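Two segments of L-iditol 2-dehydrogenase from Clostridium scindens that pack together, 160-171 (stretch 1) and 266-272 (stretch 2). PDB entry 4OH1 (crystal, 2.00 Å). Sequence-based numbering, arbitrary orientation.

Stretch 1 (160-171) TVALSSAEQAKI
Stretch 2 (266-272) GDAVYFA

No direct hydrogen bond joins the two segments; their one polar link is a water at the end of the contact, which accepts from Lys-170 NZ (2.8 Å) and donates to Asp-267 OD1 (2.5 Å). The charged groups it bridges stand too far apart for a salt bridge, Lys-170 NZ lying 4.1 Å from Asp-267 OD1, while the aliphatic part of the lysine comes nearer, with Lys-170 CD 3.6 Å from Asp-267 OD2. Lys-170 is extended after its first torsion (chi1 -64°, m; chi2 to chi4 all t), and Asp-267 has chi1 -65° (m) and chi2 -88°.

The rest is a helix laid against a strand. Residues 160-168 are helical (phi/psi near -65/-40), continuing a helix that begins earlier in the chain, and 266-270 form a strand with phi from -80° to -123° and psi from 99° to 170°. The two run roughly antiparallel, at 152° between their N-to-C directions, and their axes approach to 8.4 Å. The register is set by Ala-169 and Asp-267, whose CA atoms are 5.1 Å apart; from there, residues later in the strand meet residues earlier in the helix. Strand alternation sends the CA-to-CB bonds of Asp-267 and Val-269 toward the helix and those of Ala-268 and Tyr-270 away. The CA-to-CB bond of Phe-271, which lies beyond the strand at phi/psi -115/-7, also points toward the helix.

Val-269 (chi1 -175°, t) fits closely against the last helical turn. Val-269 CG2 lies 3.4 Å from Ala-169 N, 3.7 Å from Ala-169 CB, 3.7 Å from Gln-168 CG and 4.0 Å from Ser-165 O. Ala-169 N is not left unpaired by this methyl group, since it donates to Ser-165 O at 2.9 Å. Gln-168 starts sideways, with chi1 -179° (t), chi2 61° (p) and chi3 97°.

One turn back from Ala-169, Ser-165 meets the aromatic ring. Phe-271 has chi1 66° (p) and chi2 -89°, which places Ser-165 CB over one face of the ring and Ser-165 OG 3.4 Å from Phe-271 CG. The hydroxyl is turned back to its own helix: with chi1 -65° (m), Ser-165 OG donates to Val-161 O at 3.0 Å, so its polar requirement is met while it packs against carbon. Another turn back, Val-161 (chi1 174°, t) reaches the same ring obliquely and more loosely, with Val-161 CG1 4.4 Å from Phe-271 CD2.

At the other end the chain leaves helical geometry in a Schellman motif. Ala-169 has phi/psi -78/-6, Lys-170 takes the positive phi (60/43), and Ile-171 is extended at -65/131. Two bonds reach back into the last turn: Lys-170 N donates to Glu-167 O (3.1 Å) and Ile-171 N to Ala-166 O (3.3 Å). Asp-267 CB packs beside this turn, 3.6 Å from Ala-169 O and 4.2 Å from Gln-168 O. Altogether the contact buries 340 Å², summed over both sides.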

# COMPACT_ATOMS: atom_id res chain seq x y z
N THR A 160 7.84 -6.84 18.71
CA THR A 160 8.14 -6.60 17.31
C THR A 160 7.72 -7.72 16.37
O THR A 160 7.41 -7.48 15.20
CB THR A 160 9.64 -6.34 17.03
OG1 THR A 160 10.40 -7.55 17.28
CG2 THR A 160 10.19 -5.18 17.88
N VAL A 161 7.86 -8.97 16.80
CA VAL A 161 7.42 -10.09 16.03
C VAL A 161 5.89 -10.09 15.89
O VAL A 161 5.33 -10.32 14.84
CB VAL A 161 7.88 -11.41 16.68
CG1 VAL A 161 7.28 -12.58 15.92
CG2 VAL A 161 9.39 -11.53 16.64
N ALA A 162 5.21 -9.82 16.98
CA ALA A 162 3.80 -9.73 16.94
C ALA A 162 3.32 -8.57 16.07
O ALA A 162 2.36 -8.75 15.29
CB ALA A 162 3.28 -9.62 18.34
N LEU A 163 3.98 -7.41 16.17
CA LEU A 163 3.62 -6.28 15.34
C LEU A 163 3.82 -6.58 13.88
O LEU A 163 2.97 -6.21 13.07
CB LEU A 163 4.44 -5.01 15.70
CG LEU A 163 3.98 -4.30 16.95
CD1 LEU A 163 5.10 -3.47 17.50
CD2 LEU A 163 2.84 -3.40 16.68
N SER A 164 4.92 -7.23 13.51
CA SER A 164 5.14 -7.54 12.10
C SER A 164 4.14 -8.51 11.50
O SER A 164 3.79 -8.39 10.35
CB SER A 164 6.50 -8.20 11.88
OG SER A 164 7.47 -7.36 12.43
N SER A 165 3.78 -9.50 12.28
CA SER A 165 2.82 -10.49 11.90
C SER A 165 1.44 -9.84 11.77
O SER A 165 0.75 -10.06 10.79
CB SER A 165 2.80 -11.62 12.96
OG SER A 165 4.08 -12.27 12.93
N ALA A 166 1.06 -8.99 12.70
CA ALA A 166 -0.22 -8.31 12.60
C ALA A 166 -0.29 -7.44 11.38
O ALA A 166 -1.29 -7.44 10.68
CB ALA A 166 -0.55 -7.49 13.83
N GLU A 167 0.80 -6.77 11.08
CA GLU A 167 0.82 -5.91 9.93
C GLU A 167 0.79 -6.70 8.68
O GLU A 167 0.17 -6.31 7.71
CB GLU A 167 2.07 -5.05 9.96
CG GLU A 167 1.96 -3.98 11.01
CD GLU A 167 3.23 -3.17 11.27
OE1 GLU A 167 4.33 -3.56 10.80
OE2 GLU A 167 3.11 -2.13 11.98
N GLN A 168 1.48 -7.81 8.68
CA GLN A 168 1.49 -8.67 7.50
C GLN A 168 0.09 -9.32 7.25
O GLN A 168 -0.31 -9.51 6.14
CB GLN A 168 2.56 -9.72 7.65
CG GLN A 168 2.68 -10.64 6.49
CD GLN A 168 3.04 -9.91 5.20
OE1 GLN A 168 4.20 -9.86 4.83
NE2 GLN A 168 2.03 -9.42 4.46
N ALA A 169 -0.65 -9.60 8.30
CA ALA A 169 -2.01 -10.09 8.18
C ALA A 169 -3.00 -8.99 7.86
O ALA A 169 -4.22 -9.25 7.66
CB ALA A 169 -2.41 -10.73 9.51
N LYS A 170 -2.51 -7.76 7.85
CA LYS A 170 -3.34 -6.62 7.50
C LYS A 170 -4.53 -6.44 8.42
O LYS A 170 -5.63 -6.09 7.98
CB LYS A 170 -3.75 -6.74 6.05
CG LYS A 170 -2.51 -6.67 5.25
CD LYS A 170 -2.70 -7.05 3.88
CE LYS A 170 -1.34 -7.11 3.21
NZ LYS A 170 -1.62 -6.95 1.76
N ILE A 171 -4.29 -6.60 9.71
CA ILE A 171 -5.37 -6.41 10.62
C ILE A 171 -5.76 -4.96 10.53
O ILE A 171 -4.90 -4.09 10.56
CB ILE A 171 -4.98 -6.75 12.01
CG1 ILE A 171 -4.40 -8.19 12.05
CG2 ILE A 171 -6.23 -6.64 12.88
CD1 ILE A 171 -4.09 -8.71 13.54
N GLY A 266 -8.57 -13.16 1.96
CA GLY A 266 -7.99 -13.00 3.28
C GLY A 266 -6.47 -13.18 3.31
O GLY A 266 -5.88 -13.64 2.33
N ASP A 267 -5.85 -12.84 4.45
CA ASP A 267 -4.40 -12.91 4.61
C ASP A 267 -4.07 -13.81 5.75
O ASP A 267 -4.47 -13.57 6.90
CB ASP A 267 -3.77 -11.55 4.87
CG ASP A 267 -3.90 -10.63 3.71
OD1 ASP A 267 -3.01 -10.67 2.85
OD2 ASP A 267 -4.89 -9.85 3.66
N ALA A 268 -3.35 -14.86 5.43
CA ALA A 268 -2.82 -15.79 6.46
C ALA A 268 -1.30 -15.64 6.60
O ALA A 268 -0.58 -15.69 5.58
CB ALA A 268 -3.13 -17.21 6.10
N VAL A 269 -0.84 -15.57 7.85
CA VAL A 269 0.56 -15.37 8.17
C VAL A 269 1.06 -16.51 9.06
O VAL A 269 0.53 -16.77 10.15
CB VAL A 269 0.79 -14.06 8.90
CG1 VAL A 269 2.25 -13.83 9.10
CG2 VAL A 269 0.27 -12.89 8.07
N TYR A 270 2.10 -17.17 8.55
CA TYR A 270 2.75 -18.30 9.19
C TYR A 270 4.09 -17.82 9.68
O TYR A 270 5.02 -17.68 8.93
CB TYR A 270 2.87 -19.46 8.18
CG TYR A 270 1.52 -19.99 7.79
CD1 TYR A 270 0.87 -20.96 8.54
CD2 TYR A 270 0.85 -19.49 6.69
CE1 TYR A 270 -0.41 -21.44 8.18
CE2 TYR A 270 -0.42 -19.94 6.34
CZ TYR A 270 -1.03 -20.94 7.07
OH TYR A 270 -2.29 -21.33 6.71
N PHE A 271 4.13 -17.52 10.96
CA PHE A 271 5.30 -16.92 11.61
C PHE A 271 5.99 -17.80 12.65
O PHE A 271 7.01 -17.41 13.19
CB PHE A 271 4.91 -15.56 12.28
CG PHE A 271 3.95 -15.68 13.41
CD1 PHE A 271 2.59 -15.65 13.19
CD2 PHE A 271 4.40 -15.74 14.72
CE1 PHE A 271 1.67 -15.76 14.27
CE2 PHE A 271 3.48 -15.86 15.80
CZ PHE A 271 2.13 -15.87 15.57
N ALA A 272 5.40 -18.95 12.97
CA ALA A 272 6.01 -19.87 13.90
C ALA A 272 7.24 -20.51 13.28
O ALA A 272 7.47 -20.48 12.07
CB ALA A 272 5.02 -20.92 14.28
O HOH W 1 -2.82 -9.28 0.73